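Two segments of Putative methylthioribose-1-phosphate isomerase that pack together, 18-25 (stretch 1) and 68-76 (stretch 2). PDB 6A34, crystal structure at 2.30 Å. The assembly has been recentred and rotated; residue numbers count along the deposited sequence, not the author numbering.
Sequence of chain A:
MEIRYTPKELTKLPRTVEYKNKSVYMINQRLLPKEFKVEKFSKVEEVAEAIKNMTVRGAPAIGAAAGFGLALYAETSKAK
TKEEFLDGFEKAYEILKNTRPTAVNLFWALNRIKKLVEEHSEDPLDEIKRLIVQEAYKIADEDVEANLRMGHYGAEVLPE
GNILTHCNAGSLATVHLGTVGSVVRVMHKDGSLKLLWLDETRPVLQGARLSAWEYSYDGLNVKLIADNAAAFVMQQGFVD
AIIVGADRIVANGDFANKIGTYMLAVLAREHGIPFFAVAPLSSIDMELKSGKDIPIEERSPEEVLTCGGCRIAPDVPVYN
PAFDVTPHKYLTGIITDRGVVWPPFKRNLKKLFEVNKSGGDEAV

Stretch 1 18-25: EYKNKSVY
Stretch 2 68-76: FGLALYAET

A β-hairpin laid against a helix commonly combines an apolar core with a polar tie at its margin, and here a single tyrosine, Y19, supplies much of both. Strands 18-20 and 23-25 are joined by a type I' turn from K20 to S23, with N21 (phi/psi 51/45) and K22 (58/30) in left-handed conformations. Backbone bonds pair the strands: K20 N to S23 O (3.0 Å), S23 N to K20 O (2.9 Å), E18 N to Y25 O (2.9 Å) and Y25 N to E18 O (2.8 Å). Helix 68-76 runs nearly parallel to the first strand (11°, axes 9.5 Å apart) and nearly antiparallel to the second (158°, 8.5 Å). The CA atoms of Y19 and F68 lie 6.4 Å apart, those of K22 and L72 5.7 Å.

Strand alternation turns Y19 and V24 toward the helix while E18, K20 and S23 point away. The backbone at Y19 places its CB over the F68 ring, 3.6 Å from the centroid; chi1 t and chi2 69° then orient the tyrosine ring. F68 is m with chi2 -39°. The two aromatic planes are nearly parallel (13°) but slid apart, with centroids 5.6 Å apart, so they barely overlap. A71 CB, pointing from the helix toward the hairpin, covers a face of the Y19 ring, 4.2 Å from its centroid. L72 (t, p) brings its CB within 3.9 Å of Y19 CE1. V24, also t, places CG2 3.9 Å from F68 CB.

The tyrosine's length then carries its hydroxyl to the polar margin: Y19 OH donates to E75 OE1 at 2.6 Å, near the ring plane. E75 is m, t, with chi3 -39°. A water makes a second link to the same oxygen, accepting from K22 N (2.9 Å) and donating to E75 OE1 (2.6 Å). Exposed K22 (m, t, t, p) lays its aliphatic chain alongside, CE 3.3 Å from E75 O. The contact buries 471 Å², both sides summed; Y19, V24, F68, A71 and L72 are buried, while K22 stays exposed and E75 partly so.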

# COMPACT_ATOMS: atom_id res chain seq x y z
N GLU A 18 -1.27 27.55 17.20
CA GLU A 18 -0.86 28.95 17.52
C GLU A 18 -1.69 29.43 18.74
O GLU A 18 -2.84 28.98 18.98
CB GLU A 18 -1.12 29.85 16.31
CG GLU A 18 -0.00 30.80 15.91
CD GLU A 18 -0.23 31.33 14.50
OE1 GLU A 18 -1.37 31.78 14.24
OE2 GLU A 18 0.69 31.22 13.62
N TYR A 19 -1.10 30.33 19.54
CA TYR A 19 -1.83 30.98 20.64
C TYR A 19 -1.74 32.50 20.47
O TYR A 19 -0.65 33.04 20.38
CB TYR A 19 -1.28 30.56 22.01
CG TYR A 19 -2.04 31.12 23.18
CD1 TYR A 19 -3.33 30.69 23.45
CD2 TYR A 19 -1.49 32.07 24.02
CE1 TYR A 19 -4.05 31.20 24.51
CE2 TYR A 19 -2.18 32.57 25.11
CZ TYR A 19 -3.47 32.13 25.35
OH TYR A 19 -4.18 32.61 26.41
N LYS A 20 -2.92 33.15 20.42
CA LYS A 20 -3.05 34.57 20.07
C LYS A 20 -4.37 35.07 20.66
O LYS A 20 -5.35 34.36 20.59
CB LYS A 20 -3.00 34.69 18.54
CG LYS A 20 -2.98 36.09 17.95
CD LYS A 20 -2.91 36.14 16.41
CE LYS A 20 -4.14 35.62 15.67
NZ LYS A 20 -3.90 34.33 14.97
N ASN A 21 -4.40 36.26 21.26
CA ASN A 21 -5.70 36.85 21.73
C ASN A 21 -6.52 35.88 22.59
O ASN A 21 -7.73 35.70 22.36
CB ASN A 21 -6.62 37.21 20.56
CG ASN A 21 -5.92 37.97 19.47
OD1 ASN A 21 -5.92 37.54 18.31
ND2 ASN A 21 -5.31 39.09 19.84
N LYS A 22 -5.87 35.20 23.55
CA LYS A 22 -6.56 34.30 24.48
C LYS A 22 -7.30 33.18 23.73
O LYS A 22 -8.29 32.67 24.22
CB LYS A 22 -7.55 35.08 25.35
CG LYS A 22 -6.96 36.29 26.06
CD LYS A 22 -7.90 36.84 27.11
CE LYS A 22 -7.21 37.67 28.17
NZ LYS A 22 -7.09 39.09 27.75
N SER A 23 -6.79 32.79 22.56
CA SER A 23 -7.39 31.74 21.79
C SER A 23 -6.32 30.80 21.21
O SER A 23 -5.26 31.24 20.71
CB SER A 23 -8.25 32.34 20.71
OG SER A 23 -9.39 32.95 21.29
N VAL A 24 -6.60 29.49 21.30
CA VAL A 24 -5.78 28.48 20.66
C VAL A 24 -6.32 28.23 19.25
O VAL A 24 -7.50 27.95 19.07
CB VAL A 24 -5.73 27.18 21.48
CG1 VAL A 24 -4.86 26.13 20.81
CG2 VAL A 24 -5.25 27.43 22.89
N TYR A 25 -5.46 28.37 18.25
CA TYR A 25 -5.84 28.16 16.84
C TYR A 25 -5.14 26.90 16.30
O TYR A 25 -3.96 26.81 16.42
CB TYR A 25 -5.43 29.36 15.98
CG TYR A 25 -6.11 30.67 16.30
CD1 TYR A 25 -5.72 31.43 17.40
CD2 TYR A 25 -7.07 31.22 15.45
CE1 TYR A 25 -6.30 32.66 17.68
CE2 TYR A 25 -7.66 32.45 15.72
CZ TYR A 25 -7.27 33.18 16.83
OH TYR A 25 -7.85 34.39 17.11
N PHE A 68 -0.57 25.31 25.46
CA PHE A 68 -1.35 26.53 25.21
C PHE A 68 -2.73 26.46 25.86
O PHE A 68 -3.36 27.48 26.00
CB PHE A 68 -1.50 26.79 23.71
CG PHE A 68 -0.23 27.32 23.09
CD1 PHE A 68 0.56 28.23 23.77
CD2 PHE A 68 0.16 26.91 21.83
CE1 PHE A 68 1.71 28.73 23.19
CE2 PHE A 68 1.32 27.40 21.27
CZ PHE A 68 2.10 28.30 21.95
N GLY A 69 -3.19 25.26 26.21
CA GLY A 69 -4.42 25.09 26.99
C GLY A 69 -4.27 25.61 28.41
O GLY A 69 -5.23 26.15 28.98
N LEU A 70 -3.07 25.46 28.98
CA LEU A 70 -2.77 26.04 30.28
C LEU A 70 -2.56 27.56 30.19
O LEU A 70 -2.94 28.27 31.09
CB LEU A 70 -1.55 25.33 30.87
CG LEU A 70 -1.80 23.85 31.18
CD1 LEU A 70 -0.52 23.19 31.61
CD2 LEU A 70 -2.87 23.69 32.25
N ALA A 71 -1.90 28.03 29.13
CA ALA A 71 -1.75 29.46 28.87
C ALA A 71 -3.15 30.08 28.82
O ALA A 71 -3.41 31.07 29.49
CB ALA A 71 -1.01 29.68 27.58
N LEU A 72 -4.04 29.46 28.04
CA LEU A 72 -5.42 29.90 27.92
C LEU A 72 -6.05 29.95 29.31
O LEU A 72 -6.68 30.95 29.68
CB LEU A 72 -6.20 28.99 26.97
CG LEU A 72 -7.67 29.36 26.78
CD1 LEU A 72 -7.81 30.61 25.94
CD2 LEU A 72 -8.45 28.24 26.14
N TYR A 73 -5.85 28.90 30.10
CA TYR A 73 -6.38 28.87 31.44
C TYR A 73 -5.87 30.09 32.22
O TYR A 73 -6.64 30.75 32.92
CB TYR A 73 -6.01 27.60 32.20
CG TYR A 73 -6.39 27.72 33.64
CD1 TYR A 73 -7.73 27.68 34.03
CD2 TYR A 73 -5.43 28.00 34.59
CE1 TYR A 73 -8.10 27.89 35.35
CE2 TYR A 73 -5.78 28.21 35.92
CZ TYR A 73 -7.12 28.17 36.30
OH TYR A 73 -7.41 28.37 37.61
N ALA A 74 -4.57 30.37 32.12
CA ALA A 74 -3.94 31.43 32.90
C ALA A 74 -4.54 32.81 32.55
O ALA A 74 -4.78 33.63 33.44
CB ALA A 74 -2.44 31.41 32.67
N GLU A 75 -4.80 33.07 31.26
CA GLU A 75 -5.28 34.38 30.79
C GLU A 75 -6.81 34.55 30.93
O GLU A 75 -7.32 35.62 30.73
CB GLU A 75 -4.80 34.59 29.35
CG GLU A 75 -3.28 34.76 29.29
CD GLU A 75 -2.74 35.32 28.00
OE1 GLU A 75 -3.26 34.96 26.92
OE2 GLU A 75 -1.80 36.15 28.08
N THR A 76 -7.51 33.48 31.31
CA THR A 76 -8.97 33.31 31.18
C THR A 76 -9.59 33.04 32.56
O THR A 76 -10.76 33.29 32.77
CB THR A 76 -9.23 32.22 30.13
OG1 THR A 76 -9.65 32.87 28.93
CG2 THR A 76 -10.20 31.14 30.51
O HOH W 1 -3.19 35.96 24.50